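Local coordinates for protein putative Acetyltransferase (Lactobacillus plantarum WCFS1, PDB 3EFA) that probably transfers an acetyl group from acetyl-CoA to an amine of a substrate not yet identified, as members of the GNAT family do, at residues 70-74 with 105-111; 45-49 with 61-65. All coordinates share one frame; numbering follows the deposited sequence. Where two conformers were deposited one is given.

Contact 1: 70-74 with 105-111; sequences HVMRF and FTHGEIH. With FMT (formic acid), chain B.
Arg73 and Glu109 face each other across two neighbouring parallel strands, 71-74 and 107-111, and form a salt bridge. The grip is side-on, with both arginine nitrogens on one oxygen. Arg73 NE lies 2.6 Å from Glu109 OE1 and takes its anti lone pair. Arg73 NH2, at 2.7 Å from the same OE1, comes from the syn side but 34° out of the carboxylate plane. The arginine chain turns at chi3 (-57°), which turns its guanidinium toward Glu109 and the His111 ring. His111 CE1 lies over one guanidinium face, 3.4 Å from Arg73 NH2, with the two planes 34° apart. A formic acid molecule, probably from the crystallisation liquor, sits at the guanidinium edge and accepts from Arg73 NH2 through O1.

Backbone bonds join the strands in parallel register. Met72 N donates to His107 O at 2.9 Å, and Phe74 N to Glu109 O at 3.1 Å; Glu109 N reaches Met72 O only weakly. At the strand entry, Thr106 N donates to His70 O. A water bridges Phe74 O and His111 N where the strands part.

Apolar contacts gather round Met72 and Phe74. The selenomethionine Met72 bends at chi2 and chi3 and sets CE over the face of the Phe105 ring, 3.8 Å from its centroid, a CH-pi contact. Ile110 CD1 meets Phe74 at CB and at the ring edge. Leu93, Ala96 and Glu97 of helix 88-102 touch Phe74. This helix links the two strands in a beta-alpha-beta unit of the GNAT fold.

With OE1 gripped by two nitrogens of one guanidinium and OE2 bonded to His143 NE2, both Glu109 oxygens are engaged, which fixes the carboxylate's rotation and ties it to the strands on either side of its own.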
loop_
_atom_site.group_PDB
_atom_site.type_symbol
_atom_site.label_atom_id
_atom_site.label_comp_id
_atom_site.label_asym_id
_atom_site.label_seq_id
_atom_site.Cartn_x
_atom_site.Cartn_y
_atom_site.Cartn_z
ATOM N N HIS A 70 9.100 3.199 10.756
ATOM C CA HIS A 70 8.881 4.627 11.009
ATOM C C HIS A 70 7.697 5.220 10.238
ATOM O O HIS A 70 7.659 6.419 9.972
ATOM C CB HIS A 70 10.166 5.421 10.740
ATOM C CG HIS A 70 11.331 4.956 11.554
ATOM N ND1 HIS A 70 12.364 4.212 11.024
ATOM C CD2 HIS A 70 11.611 5.104 12.873
ATOM C CE1 HIS A 70 13.238 3.936 11.976
ATOM N NE2 HIS A 70 12.805 4.466 13.107
ATOM N N VAL A 71 6.740 4.366 9.892
ATOM C CA VAL A 71 5.486 4.794 9.282
ATOM C C VAL A 71 4.358 4.828 10.326
ATOM O O VAL A 71 4.105 3.829 11.007
ATOM C CB VAL A 71 5.087 3.866 8.098
ATOM C CG1 VAL A 71 3.724 4.261 7.536
ATOM C CG2 VAL A 71 6.162 3.899 6.987
HETATM N N MSE A 72 3.710 5.989 10.468
HETATM C CA MSE A 72 2.545 6.129 11.343
HETATM C C MSE A 72 1.255 6.106 10.545
HETATM O O MSE A 72 1.077 6.906 9.630
HETATM C CB MSE A 72 2.596 7.428 12.146
HETATM C CG MSE A 72 1.297 7.708 12.908
HETATM SE SE MSE A 72 0.942 6.507 14.434
HETATM C CE MSE A 72 2.559 6.958 15.455
ATOM N N ARG A 73 0.357 5.189 10.882
ATOM C CA ARG A 73 -0.967 5.197 10.267
ATOM C C ARG A 73 -1.976 5.892 11.197
ATOM O O ARG A 73 -2.017 5.615 12.404
ATOM C CB ARG A 73 -1.419 3.780 9.876
ATOM C CG ARG A 73 -2.836 3.712 9.284
ATOM C CD ARG A 73 -3.300 2.262 9.118
ATOM N NE ARG A 73 -2.371 1.529 8.277
ATOM C CZ ARG A 73 -2.382 0.214 8.076
ATOM N NH1 ARG A 73 -3.283 -0.551 8.678
ATOM N NH2 ARG A 73 -1.472 -0.333 7.275
ATOM N N PHE A 74 -2.745 6.824 10.636
ATOM C CA PHE A 74 -3.830 7.487 11.361
ATOM C C PHE A 74 -5.173 6.858 10.957
ATOM O O PHE A 74 -5.548 6.914 9.782
ATOM C CB PHE A 74 -3.864 8.979 11.030
ATOM C CG PHE A 74 -2.539 9.688 11.197
ATOM C CD1 PHE A 74 -2.067 10.033 12.468
ATOM C CD2 PHE A 74 -1.777 10.039 10.078
ATOM C CE1 PHE A 74 -0.853 10.705 12.626
ATOM C CE2 PHE A 74 -0.557 10.709 10.221
ATOM C CZ PHE A 74 -0.091 11.045 11.495
ATOM N N PHE A 105 8.763 9.158 13.745
ATOM C CA PHE A 105 8.142 8.626 12.536
ATOM C C PHE A 105 8.386 9.618 11.403
ATOM O O PHE A 105 8.386 10.832 11.637
ATOM C CB PHE A 105 6.650 8.340 12.766
ATOM C CG PHE A 105 6.396 7.251 13.781
ATOM C CD1 PHE A 105 6.241 5.928 13.382
ATOM C CD2 PHE A 105 6.338 7.549 15.147
ATOM C CE1 PHE A 105 6.032 4.915 14.324
ATOM C CE2 PHE A 105 6.118 6.542 16.098
ATOM C CZ PHE A 105 5.967 5.225 15.685
ATOM N N THR A 106 8.632 9.117 10.191
ATOM C CA THR A 106 8.953 9.999 9.053
ATOM C C THR A 106 7.880 10.043 7.965
ATOM O O THR A 106 7.933 10.878 7.066
ATOM C CB THR A 106 10.302 9.629 8.375
ATOM O OG1 THR A 106 10.249 8.282 7.880
ATOM C CG2 THR A 106 11.457 9.774 9.355
ATOM N N HIS A 107 6.912 9.141 8.040
ATOM C CA HIS A 107 5.868 9.095 7.027
ATOM C C HIS A 107 4.480 8.900 7.622
ATOM O O HIS A 107 4.293 8.085 8.535
ATOM C CB HIS A 107 6.159 7.981 6.014
ATOM C CG HIS A 107 7.362 8.238 5.171
ATOM N ND1 HIS A 107 8.634 7.877 5.559
ATOM C CD2 HIS A 107 7.491 8.826 3.958
ATOM C CE1 HIS A 107 9.496 8.223 4.618
ATOM N NE2 HIS A 107 8.826 8.803 3.638
ATOM N N GLY A 108 3.513 9.646 7.088
ATOM C CA GLY A 108 2.120 9.448 7.436
ATOM C C GLY A 108 1.494 8.452 6.480
ATOM O O GLY A 108 1.912 8.343 5.312
ATOM N N GLU A 109 0.485 7.733 6.964
ATOM C CA GLU A 109 -0.189 6.714 6.169
ATOM C C GLU A 109 -1.698 6.751 6.423
ATOM O O GLU A 109 -2.146 6.781 7.591
ATOM C CB GLU A 109 0.380 5.317 6.491
ATOM C CG GLU A 109 -0.337 4.140 5.786
ATOM C CD GLU A 109 0.322 2.781 6.057
ATOM O OE1 GLU A 109 -0.175 2.029 6.931
ATOM O OE2 GLU A 109 1.338 2.458 5.391
ATOM N N ILE A 110 -2.475 6.744 5.338
ATOM C CA ILE A 110 -3.938 6.766 5.430
ATOM C C ILE A 110 -4.554 5.686 4.550
ATOM O O ILE A 110 -4.160 5.547 3.386
ATOM C CB ILE A 110 -4.515 8.124 4.940
ATOM C CG1 ILE A 110 -3.989 9.290 5.784
ATOM C CG2 ILE A 110 -6.069 8.083 4.863
ATOM C CD1 ILE A 110 -4.524 9.326 7.189
ATOM N N HIS A 111 -5.521 4.931 5.079
ATOM C CA HIS A 111 -6.334 4.049 4.219
ATOM C C HIS A 111 -7.728 4.679 4.093
ATOM O O HIS A 111 -8.643 4.316 4.818
ATOM C CB HIS A 111 -6.453 2.609 4.776
ATOM C CG HIS A 111 -5.178 1.818 4.735
ATOM N ND1 HIS A 111 -5.119 0.485 5.088
ATOM C CD2 HIS A 111 -3.917 2.164 4.371
ATOM C CE1 HIS A 111 -3.877 0.049 4.954
ATOM N NE2 HIS A 111 -3.129 1.045 4.517
HETATM C C FMT B . -2.901 -3.920 6.836
HETATM O O1 FMT B . -1.959 -3.482 7.489
HETATM O O2 FMT B . -3.696 -3.196 6.240
HETATM O O HOH W 1 -6.444 5.297 7.896
#

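Contact 2: 45-49 with 61-65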
loop_
_atom_site.group_PDB
_atom_site.type_symbol
_atom_site.label_atom_id
_atom_site.label_comp_id
_atom_site.label_asym_id
_atom_site.label_seq_id
_atom_site.Cartn_x
_atom_site.Cartn_y
_atom_site.Cartn_z
ATOM N N GLN A 45 -3.966 -0.021 26.076
ATOM C CA GLN A 45 -2.663 0.530 25.722
ATOM C C GLN A 45 -2.707 1.375 24.448
ATOM O O GLN A 45 -1.716 2.034 24.092
ATOM C CB GLN A 45 -1.638 -0.598 25.529
ATOM C CG GLN A 45 -1.046 -1.177 26.816
ATOM C CD GLN A 45 -1.569 -2.564 27.154
ATOM O OE1 GLN A 45 -2.189 -3.232 26.324
ATOM N NE2 GLN A 45 -1.307 -3.009 28.378
ATOM N N CYS A 46 -3.836 1.335 23.734
ATOM C CA CYS A 46 -3.957 2.080 22.474
ATOM C C CYS A 46 -4.167 3.576 22.728
ATOM O O CYS A 46 -4.989 3.954 23.562
ATOM C CB CYS A 46 -5.100 1.536 21.612
ATOM S SG CYS A 46 -5.173 2.239 19.912
ATOM N N GLU A 47 -3.425 4.419 22.008
ATOM C CA GLU A 47 -3.542 5.874 22.161
ATOM C C GLU A 47 -4.477 6.513 21.137
ATOM O O GLU A 47 -4.459 6.150 19.963
ATOM C CB GLU A 47 -2.161 6.527 22.103
ATOM C CG GLU A 47 -1.286 6.129 23.291
ATOM C CD GLU A 47 0.083 6.781 23.292
ATOM O OE1 GLU A 47 0.844 6.625 22.300
ATOM O OE2 GLU A 47 0.408 7.431 24.307
ATOM N N TYR A 48 -5.287 7.475 21.578
ATOM C CA TYR A 48 -6.206 8.160 20.658
ATOM C C TYR A 48 -5.963 9.668 20.674
ATOM O O TYR A 48 -5.515 10.212 21.674
ATOM C CB TYR A 48 -7.673 7.829 21.003
ATOM C CG TYR A 48 -7.940 6.334 21.089
ATOM C CD1 TYR A 48 -8.486 5.640 20.008
ATOM C CD2 TYR A 48 -7.615 5.605 22.241
ATOM C CE1 TYR A 48 -8.718 4.266 20.074
ATOM C CE2 TYR A 48 -7.836 4.224 22.311
ATOM C CZ TYR A 48 -8.394 3.558 21.219
ATOM O OH TYR A 48 -8.626 2.188 21.258
ATOM N N ALA A 49 -6.229 10.331 19.550
ATOM C CA ALA A 49 -6.159 11.790 19.474
ATOM C C ALA A 49 -7.571 12.375 19.503
ATOM O O ALA A 49 -8.395 12.014 18.663
ATOM C CB ALA A 49 -5.405 12.245 18.189
ATOM N N THR A 61 -11.925 13.105 16.267
ATOM C CA THR A 61 -10.987 12.101 16.789
ATOM C C THR A 61 -10.284 11.286 15.699
ATOM O O THR A 61 -10.783 11.152 14.584
ATOM C CB THR A 61 -11.694 11.094 17.769
ATOM O OG1 THR A 61 -10.728 10.194 18.327
ATOM C CG2 THR A 61 -12.745 10.268 17.036
ATOM N N LEU A 62 -9.123 10.744 16.040
ATOM C CA LEU A 62 -8.463 9.721 15.221
ATOM C C LEU A 62 -7.682 8.719 16.102
ATOM O O LEU A 62 -7.354 9.017 17.255
ATOM C CB LEU A 62 -7.564 10.358 14.143
ATOM C CG LEU A 62 -6.316 11.171 14.522
ATOM C CD1 LEU A 62 -5.131 10.275 14.900
ATOM C CD2 LEU A 62 -5.928 12.104 13.375
ATOM N N ARG A 63 -7.404 7.535 15.561
ATOM C CA ARG A 63 -6.692 6.496 16.304
ATOM C C ARG A 63 -5.228 6.393 15.849
ATOM O O ARG A 63 -4.933 6.323 14.643
ATOM C CB ARG A 63 -7.406 5.133 16.163
ATOM C CG ARG A 63 -6.773 3.975 16.997
ATOM C CD ARG A 63 -7.634 2.693 17.024
ATOM N NE ARG A 63 -7.523 1.898 15.791
ATOM C CZ ARG A 63 -8.080 0.700 15.597
ATOM N NH1 ARG A 63 -8.805 0.121 16.562
ATOM N NH2 ARG A 63 -7.904 0.070 14.432
ATOM N N LEU A 64 -4.307 6.378 16.808
ATOM C CA LEU A 64 -2.890 6.250 16.458
ATOM C C LEU A 64 -2.484 4.775 16.277
ATOM O O LEU A 64 -2.618 3.972 17.203
ATOM C CB LEU A 64 -2.015 6.991 17.485
ATOM C CG LEU A 64 -2.371 8.494 17.464
ATOM C CD1 LEU A 64 -2.467 9.126 18.835
ATOM C CD2 LEU A 64 -1.441 9.308 16.539
ATOM N N GLU A 65 -2.030 4.436 15.063
ATOM C CA GLU A 65 -1.668 3.065 14.685
ATOM C C GLU A 65 -0.242 2.974 14.089
ATOM O O GLU A 65 -0.067 2.863 12.863
ATOM C CB GLU A 65 -2.691 2.478 13.690
ATOM C CG GLU A 65 -4.163 2.641 14.099
ATOM C CD GLU A 65 -5.161 2.100 13.062
ATOM O OE1 GLU A 65 -4.738 1.410 12.099
ATOM O OE2 GLU A 65 -6.376 2.371 13.209
HETATM O O HOH W 2 -1.460 3.637 19.706
#
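Arg63 runs beside Tyr48 on one face of the sheet, the two side chains pointing the same way. Arg63 CB is 4.0 Å from Tyr48 CD1. Arg63 CG stands anti to the backbone N (chi1 -176°), a turn that carries it along the ring, and Arg63 CG also meets Cys46 SG at 3.8 Å. Arg63 CD comes nearest to the ring, 3.6 Å from Tyr48 CE1. The chain then bends at chi3, and the guanidinium swings to Glu65 of its own strand. Arg63 NE and NH2 both donate to Glu65 OE2, side-on and from above the carboxylate plane, NE at 2.9 Å. The remaining nitrogen, NH1, forms salt bridges with Asp39 and Asp42, and Asp42 also accepts from Tyr48 OH.

Strands 48-52 and 57-66 form a beta hairpin in the central sheet of the GNAT fold. Tyr48 and Arg63 are a non-hydrogen-bonded antiparallel pair; Ala49 and Leu62 are the hydrogen-bonded pair that follows. Ala49 N donates to Leu62 O at 2.9 Å, and Leu62 N returns a bond to Ala49 O. That oxygen has a second donor, Thr61 OG1, which approaches from 38° out of the carbonyl plane.

Ala49 CB packs on Leu62 CD1 at 3.8 Å, beneath helix 88-102. Leu64 N donates to Glu47 O, and a water then joins Glu47 N to Leu64 O where the strands diverge.

Both contacts lie in one mixed sheet, where strands 57-66 and 71-79 are neighbours. Contact 2 pairs antiparallel hairpin strands and is buried. Contact 1 pairs parallel strands across a helical crossover and is only partly buried, with its Arg73 and His111 side reaching the second subunit. The strands meet directly: Arg73 O lies 2.9 Å from Glu65 N, a probable hydrogen bond, and Phe74 packs on Leu62 and Leu64. Helix 88-102 covers the apolar face of each. Each also has an arginine that grips one glutamate oxygen side-on, but the Arg73 bridge spans two strands, whereas the Arg63 to Glu65 bridge stays within one.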